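Local coordinates for response regulator receiver protein (Pseudoalteromonas atlantica T6c, PDB 3KTO), which probably serves as a response-regulator receiver module in two-component signalling, with a likely role in regulating transcription, at residues 82-87 against 105-110. Numbering follows the deposited sequence.
Sequences PTIVMA and DFIEKP
Val85 hydrogen-bonds through its backbone to Asp105 and Ile107, in the ladder of two parallel strands of the CheY-like receiver fold, where 83-87 and the sheet-edge strand 105-108 are joined by the crossover helix 92-100. The short strand axes approach to 4.6 Å, with 25° between their directions. Val85 N reaches Asp105 O at 2.9 Å, and Ile107 N returns to Val85 O at 2.8 Å. Beyond them, Ala87 N donates a hydrogen bond to Ile107 O, and Lys109 N approaches Ala87 O at 2.7 Å.

On one face of the sheet, the Phe106 ring lies against Val85 and Ala87: CD1 is 3.7 Å from Val85 CG1, and CZ is 3.9 Å from Ala87 CB. With CG anti to the backbone N (chi1 -174°), the ring is laid over Val85 and Ala87, and Thr94, Ala98 and Met99 of helix 92-100 touch it. An alanine in place of Phe106 would probably leave a gap between Val85, Ala87 and that helix.

The other face carries Ile84, Met86 and Ile107, with Ile84 CG2 3.6 Å from Ile107 CD1. Asp119 and Val120 of helix 113-127 pack here. Past the strand end, the cis peptide before Pro110 follows Lys109, whose NZ forms salt bridges with Asp13 and Glu57, consistent with the conserved lysine of CheY-like receivers, here with a glutamate at the usual aspartate position. Met86 is a selenomethionine whose bend at chi3 (82°) puts its CE 3.7 Å from Lys109 CG, the two side chains crossing at about a right angle.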
ATOM      1  N   PRO A  82     -24.584  -5.716 -10.064  1.00 25.98           N
ATOM      2  CA  PRO A  82     -23.783  -4.547 -10.435  1.00 23.26           C
ATOM      3  C   PRO A  82     -22.538  -4.578  -9.565  1.00 21.31           C
ATOM      4  O   PRO A  82     -22.640  -4.627  -8.337  1.00 18.65           O
ATOM      5  CB  PRO A  82     -24.693  -3.376 -10.081  1.00 23.29           C
ATOM      6  CG  PRO A  82     -26.063  -3.946 -10.272  1.00 27.51           C
ATOM      7  CD  PRO A  82     -25.940  -5.315  -9.655  1.00 26.95           C
ATOM      8  N   THR A  83     -21.370  -4.558 -10.194  1.00 19.71           N
ATOM      9  CA  THR A  83     -20.127  -4.623  -9.445  1.00 18.35           C
ATOM     10  C   THR A  83     -19.194  -3.444  -9.672  1.00 19.33           C
ATOM     11  O   THR A  83     -18.922  -3.053 -10.808  1.00 19.84           O
ATOM     12  CB  THR A  83     -19.371  -5.918  -9.778  1.00 19.75           C
ATOM     13  OG1 THR A  83     -20.191  -7.048  -9.448  1.00 20.99           O
ATOM     14  CG2 THR A  83     -18.059  -5.984  -9.011  1.00 20.49           C
ATOM     15  N   ILE A  84     -18.715  -2.882  -8.567  1.00 17.80           N
ATOM     16  CA  ILE A  84     -17.777  -1.768  -8.590  1.00 16.63           C
ATOM     17  C   ILE A  84     -16.403  -2.384  -8.312  1.00 15.56           C
ATOM     18  O   ILE A  84     -16.190  -2.982  -7.258  1.00 17.90           O
ATOM     19  CB  ILE A  84     -18.077  -0.749  -7.457  1.00 17.53           C
ATOM     20  CG1 ILE A  84     -19.484  -0.172  -7.607  1.00 19.41           C
ATOM     21  CG2 ILE A  84     -17.054   0.362  -7.478  1.00 17.35           C
ATOM     22  CD1 ILE A  84     -19.885   0.733  -6.444  1.00 22.66           C
ATOM     23  N   VAL A  85     -15.480  -2.274  -9.255  1.00 15.14           N
ATOM     24  CA  VAL A  85     -14.142  -2.812  -9.051  1.00 11.83           C
ATOM     25  C   VAL A  85     -13.208  -1.672  -8.612  1.00 15.25           C
ATOM     26  O   VAL A  85     -13.243  -0.584  -9.183  1.00 14.53           O
ATOM     27  CB  VAL A  85     -13.623  -3.480 -10.339  1.00 14.70           C
ATOM     28  CG1 VAL A  85     -12.176  -3.894 -10.163  1.00 12.36           C
ATOM     29  CG2 VAL A  85     -14.485  -4.711 -10.662  1.00 12.91           C
HETATM   30  N   MSE A  86     -12.401  -1.919  -7.579  1.00 13.89           N
HETATM   31  CA  MSE A  86     -11.485  -0.915  -7.055  1.00 14.51           C
HETATM   32  C   MSE A  86     -10.065  -1.467  -7.017  1.00 16.98           C
HETATM   33  O   MSE A  86      -9.860  -2.669  -6.858  1.00 14.01           O
HETATM   34  CB  MSE A  86     -11.903  -0.504  -5.643  1.00 16.85           C
HETATM   35  CG  MSE A  86     -13.340   0.015  -5.545  1.00 22.31           C
HETATM   36 SE   MSE A  86     -13.801   0.603  -3.752  1.00 34.81          SE
HETATM   37  CE  MSE A  86     -13.018   2.369  -3.852  1.00 29.71           C
ATOM     38  N   ALA A  87      -9.087  -0.586  -7.166  1.00 15.33           N
ATOM     39  CA  ALA A  87      -7.691  -1.008  -7.143  1.00 16.54           C
ATOM     40  C   ALA A  87      -6.815   0.169  -6.745  1.00 19.00           C
ATOM     41  O   ALA A  87      -7.064   1.304  -7.143  1.00 19.61           O
ATOM     42  CB  ALA A  87      -7.275  -1.539  -8.526  1.00 14.21           C
ATOM     43  N   ASP A 105     -18.325  -0.025 -12.762  1.00 20.39           N
ATOM     44  CA  ASP A 105     -17.350   1.063 -12.692  1.00 20.38           C
ATOM     45  C   ASP A 105     -16.030   0.505 -12.163  1.00 18.98           C
ATOM     46  O   ASP A 105     -15.993  -0.569 -11.562  1.00 17.17           O
ATOM     47  CB  ASP A 105     -17.862   2.198 -11.780  1.00 20.60           C
ATOM     48  CG  ASP A 105     -17.123   3.528 -12.006  1.00 24.73           C
ATOM     49  OD1 ASP A 105     -16.448   3.676 -13.042  1.00 24.58           O
ATOM     50  OD2 ASP A 105     -17.230   4.433 -11.148  1.00 24.77           O
ATOM     51  N   PHE A 106     -14.949   1.224 -12.436  1.00 18.09           N
ATOM     52  CA  PHE A 106     -13.618   0.854 -11.981  1.00 18.96           C
ATOM     53  C   PHE A 106     -13.129   2.123 -11.283  1.00 22.28           C
ATOM     54  O   PHE A 106     -13.073   3.184 -11.905  1.00 20.63           O
ATOM     55  CB  PHE A 106     -12.726   0.515 -13.182  1.00 20.04           C
ATOM     56  CG  PHE A 106     -11.374  -0.015 -12.807  1.00 21.29           C
ATOM     57  CD1 PHE A 106     -11.154  -1.375 -12.700  1.00 20.99           C
ATOM     58  CD2 PHE A 106     -10.327   0.854 -12.528  1.00 24.75           C
ATOM     59  CE1 PHE A 106      -9.910  -1.873 -12.320  1.00 22.91           C
ATOM     60  CE2 PHE A 106      -9.075   0.370 -12.144  1.00 27.06           C
ATOM     61  CZ  PHE A 106      -8.867  -0.995 -12.040  1.00 24.60           C
ATOM     62  N   ILE A 107     -12.804   2.019  -9.994  1.00 19.39           N
ATOM     63  CA  ILE A 107     -12.360   3.165  -9.205  1.00 21.99           C
ATOM     64  C   ILE A 107     -10.945   2.981  -8.661  1.00 23.34           C
ATOM     65  O   ILE A 107     -10.659   2.004  -7.975  1.00 20.93           O
ATOM     66  CB  ILE A 107     -13.287   3.402  -7.981  1.00 22.88           C
ATOM     67  CG1 ILE A 107     -14.739   3.580  -8.429  1.00 28.42           C
ATOM     68  CG2 ILE A 107     -12.832   4.646  -7.224  1.00 26.48           C
ATOM     69  CD1 ILE A 107     -15.709   3.734  -7.271  1.00 31.12           C
ATOM     70  N   GLU A 108     -10.058   3.919  -8.965  1.00 25.71           N
ATOM     71  CA  GLU A 108      -8.693   3.830  -8.459  1.00 29.13           C
ATOM     72  C   GLU A 108      -8.702   4.297  -7.011  1.00 30.19           C
ATOM     73  O   GLU A 108      -9.483   5.177  -6.649  1.00 30.94           O
ATOM     74  CB  GLU A 108      -7.760   4.734  -9.263  1.00 31.94           C
ATOM     75  CG  GLU A 108      -7.600   4.348 -10.719  1.00 36.48           C
ATOM     76  CD  GLU A 108      -6.959   5.458 -11.532  1.00 38.33           C
ATOM     77  OE1 GLU A 108      -7.679   6.412 -11.909  1.00 38.88           O
ATOM     78  OE2 GLU A 108      -5.734   5.382 -11.776  1.00 39.07           O
ATOM     79  N   LYS A 109      -7.858   3.686  -6.184  1.00 30.82           N
ATOM     80  CA  LYS A 109      -7.725   4.064  -4.775  1.00 31.49           C
ATOM     81  C   LYS A 109      -6.308   4.640  -4.621  1.00 31.66           C
ATOM     82  O   LYS A 109      -5.380   4.174  -5.274  1.00 29.24           O
ATOM     83  CB  LYS A 109      -7.881   2.840  -3.863  1.00 33.95           C
ATOM     84  CG  LYS A 109      -9.279   2.248  -3.825  1.00 36.41           C
ATOM     85  CD  LYS A 109      -9.418   1.208  -2.715  1.00 39.87           C
ATOM     86  CE  LYS A 109      -8.610  -0.053  -3.003  1.00 40.56           C
ATOM     87  NZ  LYS A 109      -8.783  -1.082  -1.921  1.00 43.00           N
ATOM     88  N   PRO A 110      -6.127   5.677  -3.786  1.00 32.63           N
ATOM     89  CA  PRO A 110      -7.114   6.384  -2.963  1.00 33.12           C
ATOM     90  C   PRO A 110      -8.200   6.975  -3.848  1.00 32.35           C
ATOM     91  O   PRO A 110      -7.922   7.529  -4.916  1.00 33.34           O
ATOM     92  CB  PRO A 110      -6.277   7.453  -2.265  1.00 32.61           C
ATOM     93  CG  PRO A 110      -5.191   7.724  -3.258  1.00 34.92           C
ATOM     94  CD  PRO A 110      -4.810   6.329  -3.679  1.00 33.58           C
TER